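Local coordinates for basic blue protein (Cucumis sativus, PDB 2CBP) that carries copper in a type 1 (blue) site and, as a phytocyanin, probably serves as a one-electron carrier, at residues L30-N35 with H39-V44; S50-P55 with G83-G88. All coordinates share one frame; numbering follows the deposited sequence. Where two conformers were deposited one is given.

Contact 1 (L30-N35 with H39-V44); sequences LLFNYN and HNVVVV. With CU (copper (II) ion), chain B.
His39, whose side chain is a copper ligand, offers its carbonyl to the ring of Tyr34, with Tyr34 CE2 only 3.2 Å from His39 O. The approach is oblique to the ring, and CB of His39 adds a second touch at 3.8 Å from Tyr34 CD2. What brings the ring here is the first torsion: CG sits between the backbone N and the carbonyl carbon (chi1 58°), a rotation that swings it across to the 39-41 backbone, where CE1 also meets Val41 CG2. Its hydroxyl is engaged beyond the contact, hydrogen-bonded to Asp66. Cutting Tyr34 back to an alanine is likely to leave Asp66 without its hydroxyl partner and open a gap beside the His39 carbonyl and Val41 CG2.

Val41 bridges two aromatic rings. Its CG1 stands over the centre of the Phe32 ring, 3.9 Å from the centroid and 7° off the normal, which meets the criterion for a CH-pi contact. Val41 CG2 packs 3.7 Å from Phe32 CD2. The two methyls divide the work because CG1 is anti to the backbone N and CG2 anti to the carbonyl carbon. Trp11 meets both the Phe32 and Tyr34 rings edge-to-face, extending the aromatic cluster.

Polar contact between the backbones is slight: His39 N to Asn35 O measures 3.1 Å, but the 127° angle at hydrogen makes it a weak bond. The CA atoms of Phe32 and Val41 are 7.8 Å apart, so side chains rather than paired backbones join the strands, which belong to different sheets. His39 ND1 binds the copper at 1.9 Å, with Cys79, His84 and Met89 completing the type 1 site of this cupredoxin fold.

Contact 2 (S50-P55 with G83-G88); sequences STCNTP and GHCQSG. With CU (copper (II) ion), chain B.
Cys52 and Cys85 are joined by a disulfide, SG to SG 2.0 Å, and this covalent link is the tight part of the contact. Its chi3 of -77° gives a left-handed twist about the sulfur bond. The two half-cystines enter differently: at Cys85 the sulfur points opposite the backbone N, beside the carbonyl carbon (chi1 -179°), whereas SG of Cys52 lies beside its own N. Cys52 is the first residue after helix 46-51 to leave helical angles, with positive phi. Cys85 is buried, and both cysteines also touch Lys90 of strand 90-95.

Toward solvent the contact thins out. Gln86 is exposed, and its bent chain brings the amide NE2 to 3.6 Å from Cys52 CB, a distance that indicates van der Waals contact with the methylene.

Within 83-88 the turn is held by Ser87 OG, which donates to Gly83 O at 2.7 Å, and by Ser87 N bonding to His84 O at 3.0 Å. His84 directs its imidazole away from the disulfide and binds copper through ND1. The bridge thus ties the end of helix 46-51 to the copper-binding loop between strands 73-78 and 90-95, the disulfide characteristic of phytocyanins.

Overall arrangement
Contact 1 is a core contact, with four of its six touching residues buried and its centre about 6 Å from that of the chain; contact 2 lies further out, about 11 Å by the same measure, and is partly buried. Their chemistry follows: aromatic and aliphatic side chains pack between two sheets in 30-35 with 39-44, while 50-55 and 83-88 depend on a covalent bond. The two meet at the metal, where His39 ND1 and His84 ND1 are 3.0 Å apart as fellow ligands of one copper. They adjoin again along strand 41-44, whose Val44 CG1 lies 3.5 Å from Pro55 CD, shortly before the chain enters helix 46-51.

Contact 1 (L30-N35 with H39-V44)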
loop_
_atom_site.group_PDB
_atom_site.type_symbol
_atom_site.label_atom_id
_atom_site.label_comp_id
_atom_site.label_asym_id
_atom_site.label_seq_id
_atom_site.Cartn_x
_atom_site.Cartn_y
_atom_site.Cartn_z
ATOM N N LEU A 30 -3.204 0.379 8.526
ATOM C CA LEU A 30 -2.864 1.334 7.478
ATOM C C LEU A 30 -4.239 1.721 6.869
ATOM O O LEU A 30 -5.014 0.812 6.546
ATOM C CB LEU A 30 -1.971 0.819 6.382
ATOM C CG LEU A 30 -0.569 0.360 6.761
ATOM C CD1 LEU A 30 0.235 0.161 5.507
ATOM C CD2 LEU A 30 0.094 1.321 7.696
ATOM N N LEU A 31 -4.447 3.002 6.802
ATOM C CA LEU A 31 -5.697 3.562 6.235
ATOM C C LEU A 31 -5.368 4.238 4.902
ATOM O O LEU A 31 -4.583 5.180 4.845
ATOM C CB LEU A 31 -6.323 4.516 7.221
ATOM C CG LEU A 31 -7.751 4.982 6.947
ATOM C CD1 LEU A 31 -8.399 5.284 8.274
ATOM C CD2 LEU A 31 -7.806 6.166 6.018
ATOM N N PHE A 32 -6.012 3.727 3.863
ATOM C CA PHE A 32 -5.837 4.174 2.487
ATOM C C PHE A 32 -7.058 4.937 1.972
ATOM O O PHE A 32 -8.124 4.328 1.839
ATOM C CB PHE A 32 -5.603 2.953 1.562
ATOM C CG PHE A 32 -4.356 2.145 1.788
ATOM C CD1 PHE A 32 -4.297 1.174 2.771
ATOM C CD2 PHE A 32 -3.230 2.359 0.976
ATOM C CE1 PHE A 32 -3.137 0.430 2.988
ATOM C CE2 PHE A 32 -2.060 1.614 1.162
ATOM C CZ PHE A 32 -2.034 0.645 2.172
ATOM N N ASN A 33 -6.811 6.203 1.680
ATOM C CA ASN A 33 -7.844 7.096 1.146
ATOM C C ASN A 33 -7.563 7.434 -0.325
ATOM O O ASN A 33 -6.465 7.966 -0.604
ATOM C CB ASN A 33 -7.915 8.416 1.913
ATOM C CG ASN A 33 -8.388 8.312 3.346
ATOM O OD1 ASN A 33 -9.381 7.643 3.648
ATOM N ND2 ASN A 33 -7.673 9.015 4.196
ATOM N N TYR A 34 -8.567 7.196 -1.151
ATOM C CA TYR A 34 -8.439 7.505 -2.586
ATOM C C TYR A 34 -9.764 7.372 -3.312
ATOM O O TYR A 34 -10.764 6.849 -2.769
ATOM C CB TYR A 34 -7.401 6.485 -3.217
ATOM C CG TYR A 34 -7.907 5.097 -2.983
ATOM C CD1 TYR A 34 -7.695 4.420 -1.768
ATOM C CD2 TYR A 34 -8.646 4.418 -3.978
ATOM C CE1 TYR A 34 -8.194 3.174 -1.545
ATOM C CE2 TYR A 34 -9.150 3.156 -3.748
ATOM C CZ TYR A 34 -8.925 2.517 -2.531
ATOM O OH TYR A 34 -9.475 1.269 -2.385
ATOM N N ASN A 35 -9.731 7.805 -4.564
ATOM C CA ASN A 35 -10.879 7.713 -5.491
ATOM C C ASN A 35 -10.808 6.361 -6.189
ATOM O O ASN A 35 -9.942 6.244 -7.060
ATOM C CB ASN A 35 -10.754 8.838 -6.522
ATOM C CG ASN A 35 -11.950 8.838 -7.480
ATOM O OD1 ASN A 35 -12.630 7.820 -7.667
ATOM N ND2 ASN A 35 -12.202 10.004 -8.069
ATOM N N HIS A 39 -7.920 4.525 -8.646
ATOM C CA HIS A 39 -6.886 3.796 -7.898
ATOM C C HIS A 39 -7.462 2.619 -7.105
ATOM O O HIS A 39 -8.655 2.522 -6.888
ATOM C CB HIS A 39 -6.201 4.749 -6.914
ATOM C CG HIS A 39 -5.524 5.971 -7.435
ATOM N ND1 HIS A 39 -4.288 5.945 -8.091
ATOM C CD2 HIS A 39 -5.946 7.278 -7.347
ATOM C CE1 HIS A 39 -4.026 7.185 -8.387
ATOM N NE2 HIS A 39 -4.984 8.022 -7.964
ATOM N N ASN A 40 -6.565 1.742 -6.663
ATOM C CA ASN A 40 -6.869 0.563 -5.872
ATOM C C ASN A 40 -5.644 0.315 -4.946
ATOM O O ASN A 40 -4.635 1.014 -5.006
ATOM C CB ASN A 40 -7.236 -0.709 -6.666
ATOM C CG ASN A 40 -6.174 -1.173 -7.621
ATOM O OD1 ASN A 40 -4.972 -0.837 -7.464
ATOM N ND2 ASN A 40 -6.546 -1.918 -8.668
ATOM N N VAL A 41 -5.853 -0.700 -4.110
ATOM C CA VAL A 41 -4.797 -1.143 -3.168
ATOM C C VAL A 41 -4.683 -2.648 -3.422
ATOM O O VAL A 41 -5.703 -3.376 -3.322
ATOM C CB VAL A 41 -5.129 -0.789 -1.701
ATOM C CG1 VAL A 41 -4.078 -1.327 -0.732
ATOM C CG2 VAL A 41 -5.368 0.693 -1.491
ATOM N N VAL A 42 -3.485 -3.096 -3.735
ATOM C CA VAL A 42 -3.227 -4.509 -4.017
ATOM C C VAL A 42 -2.103 -4.995 -3.090
ATOM O O VAL A 42 -1.044 -4.341 -3.010
ATOM C CB VAL A 42 -2.910 -4.704 -5.525
ATOM C CG1 VAL A 42 -2.787 -6.156 -5.956
ATOM C CG2 VAL A 42 -3.861 -3.938 -6.438
ATOM N N VAL A 43 -2.377 -6.097 -2.457
ATOM C CA VAL A 43 -1.443 -6.744 -1.524
ATOM C C VAL A 43 -0.631 -7.795 -2.288
ATOM O O VAL A 43 -1.164 -8.841 -2.696
ATOM C CB VAL A 43 -2.215 -7.370 -0.342
ATOM C CG1 VAL A 43 -1.215 -7.881 0.704
ATOM C CG2 VAL A 43 -3.211 -6.416 0.252
ATOM N N VAL A 44 0.647 -7.463 -2.430
ATOM C CA VAL A 44 1.576 -8.348 -3.178
ATOM C C VAL A 44 2.746 -8.819 -2.329
ATOM O O VAL A 44 2.828 -8.524 -1.142
ATOM C CB VAL A 44 2.040 -7.562 -4.441
ATOM C CG1 VAL A 44 0.893 -7.191 -5.359
ATOM C CG2 VAL A 44 2.862 -6.333 -4.081
HETATM CU CU CU B . -3.222 4.412 -8.580
#

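Contact 2 (S50-P55 with G83-G88)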
loop_
_atom_site.group_PDB
_atom_site.type_symbol
_atom_site.label_atom_id
_atom_site.label_comp_id
_atom_site.label_asym_id
_atom_site.label_seq_id
_atom_site.Cartn_x
_atom_site.Cartn_y
_atom_site.Cartn_z
ATOM N N SER A 50 8.626 -5.144 -6.482
ATOM C CA SER A 50 9.787 -4.716 -7.268
ATOM C C SER A 50 9.520 -4.614 -8.740
ATOM O O SER A 50 10.008 -3.623 -9.341
ATOM C CB SER A 50 10.978 -5.628 -6.965
ATOM O OG SER A 50 11.437 -5.411 -5.630
ATOM N N THR A 51 8.812 -5.549 -9.341
ATOM C CA THR A 51 8.562 -5.525 -10.790
ATOM C C THR A 51 7.249 -4.889 -11.223
ATOM O O THR A 51 7.005 -4.745 -12.432
ATOM C CB THR A 51 8.632 -6.975 -11.317
ATOM O OG1 THR A 51 7.540 -7.659 -10.702
ATOM C CG2 THR A 51 9.965 -7.638 -11.009
ATOM N N CYS A 52 6.410 -4.576 -10.259
ATOM C CA CYS A 52 5.093 -3.996 -10.532
ATOM C C CYS A 52 4.233 -5.018 -11.258
ATOM O O CYS A 52 3.364 -4.659 -12.066
ATOM C CB CYS A 52 5.247 -2.668 -11.294
ATOM S SG CYS A 52 5.774 -1.348 -10.200
ATOM N N ASN A 53 4.464 -6.282 -10.939
ATOM C CA ASN A 53 3.695 -7.385 -11.514
ATOM C C ASN A 53 2.805 -7.932 -10.380
ATOM O O ASN A 53 3.353 -8.195 -9.314
ATOM C CB ASN A 53 4.564 -8.451 -12.145
ATOM C CG ASN A 53 5.256 -8.057 -13.423
ATOM O OD1 ASN A 53 4.732 -7.452 -14.365
ATOM N ND2 ASN A 53 6.540 -8.408 -13.473
ATOM N N THR A 54 1.520 -8.055 -10.632
ATOM C CA THR A 54 0.549 -8.578 -9.655
ATOM C C THR A 54 0.535 -10.110 -9.677
ATOM O O THR A 54 0.189 -10.734 -10.713
ATOM C CB THR A 54 -0.888 -8.051 -9.928
ATOM O OG1 THR A 54 -0.873 -6.653 -9.938
ATOM C CG2 THR A 54 -1.848 -8.526 -8.834
ATOM N N PRO A 55 0.893 -10.712 -8.553
ATOM C CA PRO A 55 0.888 -12.164 -8.420
ATOM C C PRO A 55 -0.545 -12.679 -8.493
ATOM O O PRO A 55 -1.495 -11.965 -8.078
ATOM C CB PRO A 55 1.496 -12.430 -7.035
ATOM C CG PRO A 55 2.138 -11.149 -6.560
ATOM C CD PRO A 55 1.307 -10.061 -7.269
ATOM N N GLY A 83 0.443 1.832 -15.198
ATOM C CA GLY A 83 1.456 2.832 -14.922
ATOM C C GLY A 83 1.510 3.413 -13.545
ATOM O O GLY A 83 2.416 4.230 -13.289
ATOM N N HIS A 84 0.606 3.052 -12.641
ATOM C CA HIS A 84 0.642 3.662 -11.281
ATOM C C HIS A 84 1.805 3.148 -10.439
ATOM O O HIS A 84 2.467 3.984 -9.796
ATOM C CB HIS A 84 -0.700 3.506 -10.594
ATOM C CG HIS A 84 -1.802 4.358 -11.194
ATOM N ND1 HIS A 84 -2.784 4.907 -10.416
ATOM C CD2 HIS A 84 -2.010 4.719 -12.498
ATOM C CE1 HIS A 84 -3.577 5.549 -11.221
ATOM N NE2 HIS A 84 -3.160 5.483 -12.486
ATOM N N CYS A 85 1.981 1.827 -10.460
ATOM C CA CYS A 85 3.072 1.193 -9.688
ATOM C C CYS A 85 4.399 1.767 -10.170
ATOM O O CYS A 85 5.283 2.129 -9.388
ATOM C CB CYS A 85 2.998 -0.321 -9.797
ATOM S SG CYS A 85 4.265 -1.193 -8.873
ATOM N N GLN A 86 4.514 1.848 -11.486
ATOM C CA GLN A 86 5.710 2.380 -12.167
ATOM C C GLN A 86 5.962 3.838 -11.861
ATOM O O GLN A 86 7.080 4.362 -12.057
ATOM C CB GLN A 86 5.545 2.180 -13.671
ATOM C CG GLN A 86 5.512 0.728 -14.068
ATOM C CD GLN A 86 4.163 0.080 -14.007
ATOM O OE1 GLN A 86 3.143 0.657 -13.643
ATOM N NE2 GLN A 86 4.141 -1.186 -14.389
ATOM N N SER A 87 4.927 4.518 -11.371
ATOM C CA SER A 87 5.036 5.942 -11.047
ATOM C C SER A 87 5.272 6.151 -9.559
ATOM O O SER A 87 5.177 7.328 -9.123
ATOM C CB SER A 87 3.799 6.718 -11.498
ATOM O OG SER A 87 3.555 6.590 -12.881
ATOM N N GLY A 88 5.527 5.072 -8.835
ATOM C CA GLY A 88 5.776 5.240 -7.376
ATOM C C GLY A 88 4.604 5.093 -6.451
ATOM O O GLY A 88 4.654 5.506 -5.272
HETATM CU CU CU B . -3.222 4.412 -8.580
#